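Local coordinates for endonuclease Bse634IR (Geobacillus stearothermophilus, PDB 3V1Z), which probably cleaves double-stranded DNA at a degenerate recognition sequence, as a metal-dependent type IIF restriction endonuclease of the PDDEXK clan, at residues I150-L155 against W188-A193. The protein carries 1 engineered substitution. Residues are numbered along the deposited sequence; the frame is centred on the assembly and turned at random.
Sequences IRQKDL and WDSLVA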
loop_
_atom_site.group_PDB
_atom_site.type_symbol
_atom_site.label_atom_id
_atom_site.label_comp_id
_atom_site.label_asym_id
_atom_site.label_seq_id
_atom_site.Cartn_x
_atom_site.Cartn_y
_atom_site.Cartn_z
ATOM N N ILE A 150 -4.097 23.776 6.396
ATOM C CA ILE A 150 -4.657 24.245 7.651
ATOM C C ILE A 150 -5.196 25.661 7.498
ATOM O O ILE A 150 -4.481 26.560 7.044
ATOM C CB ILE A 150 -3.594 24.168 8.781
ATOM C CG1 ILE A 150 -3.379 22.705 9.179
ATOM C CG2 ILE A 150 -4.011 24.985 9.996
ATOM C CD1 ILE A 150 -1.933 22.309 9.304
ATOM N N ARG A 151 -6.462 25.846 7.863
ATOM C CA ARG A 151 -7.063 27.172 7.890
ATOM C C ARG A 151 -7.213 27.722 9.310
ATOM O O ARG A 151 -8.176 27.409 10.015
ATOM C CB ARG A 151 -8.408 27.209 7.162
ATOM C CG ARG A 151 -8.911 28.626 7.023
ATOM C CD ARG A 151 -10.311 28.725 6.485
ATOM N NE ARG A 151 -10.612 30.122 6.188
ATOM C CZ ARG A 151 -11.524 30.531 5.313
ATOM N NH1 ARG A 151 -12.247 29.647 4.631
ATOM N NH2 ARG A 151 -11.704 31.835 5.117
ATOM N N GLN A 152 -6.252 28.548 9.709
ATOM C CA GLN A 152 -6.282 29.241 10.994
ATOM C C GLN A 152 -5.450 30.527 10.894
ATOM O O GLN A 152 -4.229 30.475 10.725
ATOM C CB GLN A 152 -5.770 28.326 12.117
ATOM C CG GLN A 152 -6.079 28.816 13.526
ATOM C CD GLN A 152 -5.720 27.796 14.595
ATOM O OE1 GLN A 152 -6.222 26.675 14.596
ATOM N NE2 GLN A 152 -4.856 28.187 15.515
ATOM N N LYS A 153 -6.122 31.674 10.992
ATOM C CA LYS A 153 -5.494 32.976 10.748
ATOM C C LYS A 153 -4.316 33.310 11.671
ATOM O O LYS A 153 -3.320 33.888 11.222
ATOM C CB LYS A 153 -6.538 34.098 10.794
ATOM C CG LYS A 153 -6.061 35.410 10.166
ATOM C CD LYS A 153 -7.189 36.423 10.044
ATOM C CE LYS A 153 -6.728 37.680 9.322
ATOM N NZ LYS A 153 -7.857 38.631 9.076
ATOM N N ASP A 154 -4.427 32.947 12.947
ATOM C CA ASP A 154 -3.422 33.335 13.944
ATOM C C ASP A 154 -2.113 32.532 13.894
ATOM O O ASP A 154 -1.191 32.782 14.671
ATOM C CB ASP A 154 -4.027 33.328 15.358
ATOM C CG ASP A 154 -4.353 31.928 15.865
ATOM O OD1 ASP A 154 -4.954 31.830 16.954
ATOM O OD2 ASP A 154 -4.011 30.929 15.199
ATOM N N LEU A 155 -2.035 31.571 12.982
ATOM C CA LEU A 155 -0.813 30.788 12.793
ATOM C C LEU A 155 0.167 31.476 11.848
ATOM O O LEU A 155 1.376 31.248 11.924
ATOM C CB LEU A 155 -1.144 29.392 12.267
ATOM C CG LEU A 155 -1.911 28.459 13.205
ATOM C CD1 LEU A 155 -2.186 27.144 12.514
ATOM C CD2 LEU A 155 -1.153 28.235 14.503
ATOM N N TRP A 188 -9.356 21.895 16.077
ATOM C CA TRP A 188 -9.637 20.657 15.359
ATOM C C TRP A 188 -10.151 20.879 13.932
ATOM O O TRP A 188 -9.842 20.097 13.030
ATOM C CB TRP A 188 -10.628 19.797 16.155
ATOM C CG TRP A 188 -12.030 20.339 16.171
ATOM C CD1 TRP A 188 -12.521 21.328 16.976
ATOM C CD2 TRP A 188 -13.109 19.936 15.323
ATOM N NE1 TRP A 188 -13.843 21.558 16.687
ATOM C CE2 TRP A 188 -14.231 20.717 15.677
ATOM C CE3 TRP A 188 -13.240 18.989 14.300
ATOM C CZ2 TRP A 188 -15.471 20.580 15.046
ATOM C CZ3 TRP A 188 -14.479 18.851 13.671
ATOM C CH2 TRP A 188 -15.578 19.641 14.052
ATOM N N ASP A 189 -10.932 21.938 13.736
ATOM C CA ASP A 189 -11.588 22.182 12.451
ATOM C C ASP A 189 -10.770 23.114 11.562
ATOM O O ASP A 189 -11.166 23.404 10.428
ATOM C CB ASP A 189 -13.024 22.696 12.647
ATOM C CG ASP A 189 -13.109 23.899 13.579
ATOM O OD1 ASP A 189 -12.117 24.222 14.274
ATOM O OD2 ASP A 189 -14.186 24.526 13.624
ATOM N N SER A 190 -9.629 23.568 12.089
ATOM C CA SER A 190 -8.615 24.269 11.312
ATOM C C SER A 190 -7.997 23.373 10.242
ATOM O O SER A 190 -7.593 23.857 9.191
ATOM C CB SER A 190 -7.504 24.800 12.225
ATOM O OG SER A 190 -7.979 25.848 13.050
ATOM N N LEU A 191 -7.909 22.074 10.519
ATOM C CA LEU A 191 -7.396 21.114 9.544
ATOM C C LEU A 191 -8.473 20.828 8.498
ATOM O O LEU A 191 -9.492 20.203 8.798
ATOM C CB LEU A 191 -6.942 19.823 10.233
ATOM C CG LEU A 191 -6.453 18.676 9.337
ATOM C CD1 LEU A 191 -5.159 19.026 8.577
ATOM C CD2 LEU A 191 -6.279 17.394 10.147
ATOM N N VAL A 192 -8.249 21.300 7.277
ATOM C CA VAL A 192 -9.287 21.227 6.250
ATOM C C VAL A 192 -9.005 20.202 5.150
ATOM O O VAL A 192 -9.932 19.746 4.479
ATOM C CB VAL A 192 -9.633 22.631 5.647
ATOM C CG1 VAL A 192 -10.080 23.595 6.748
ATOM C CG2 VAL A 192 -8.467 23.217 4.859
ATOM N N ALA A 193 -7.733 19.851 4.957
ATOM C CA ALA A 193 -7.351 18.887 3.919
ATOM C C ALA A 193 -5.949 18.331 4.092
ATOM O O ALA A 193 -5.095 18.944 4.725
ATOM C CB ALA A 193 -7.510 19.491 2.512
#
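With chi1 at -166° and the chain extended beyond CG, Gln152 carries its amide to Ser190, whose OG is anti to the carbonyl carbon (chi1 -69°); the two side chains meet just past the point where strand 147-151 ends and strand 191-198 begins, antiparallel neighbours in the mixed sheet of the PDDEXK nuclease fold. Ser190 OG donates to Gln152 OE1 at 2.5 Å, a very short bond, and the same oxygen also accepts from Lys187 N. The amide's other end is gripped as well: NE2 gives a nearly straight bond (169°) to the syn lone pair of Asp154 OD2, lying in the amide plane, and also hydrogen-bonds Lys185 O. A leucine in place of Gln152 would probably leave Ser190 OG and Lys187 N without their shared acceptor, and Lys185 O without its amide donor. Backbone pairing starts with Arg151 N to Ser190 O at 2.6 Å; Ile150 and Leu191 form a non-hydrogen-bonded pair, and a classic beta bulge follows, Val192 and Ala193 together sitting across from Ile149. On the Ile150 face, CG1 meets Leu191 CD1 at 4.1 Å. Arg151 extends so that NE forms a salt bridge with Asp98 OD2; near its backbone, Arg151 CB packs 4.0 Å from Val192 CG1.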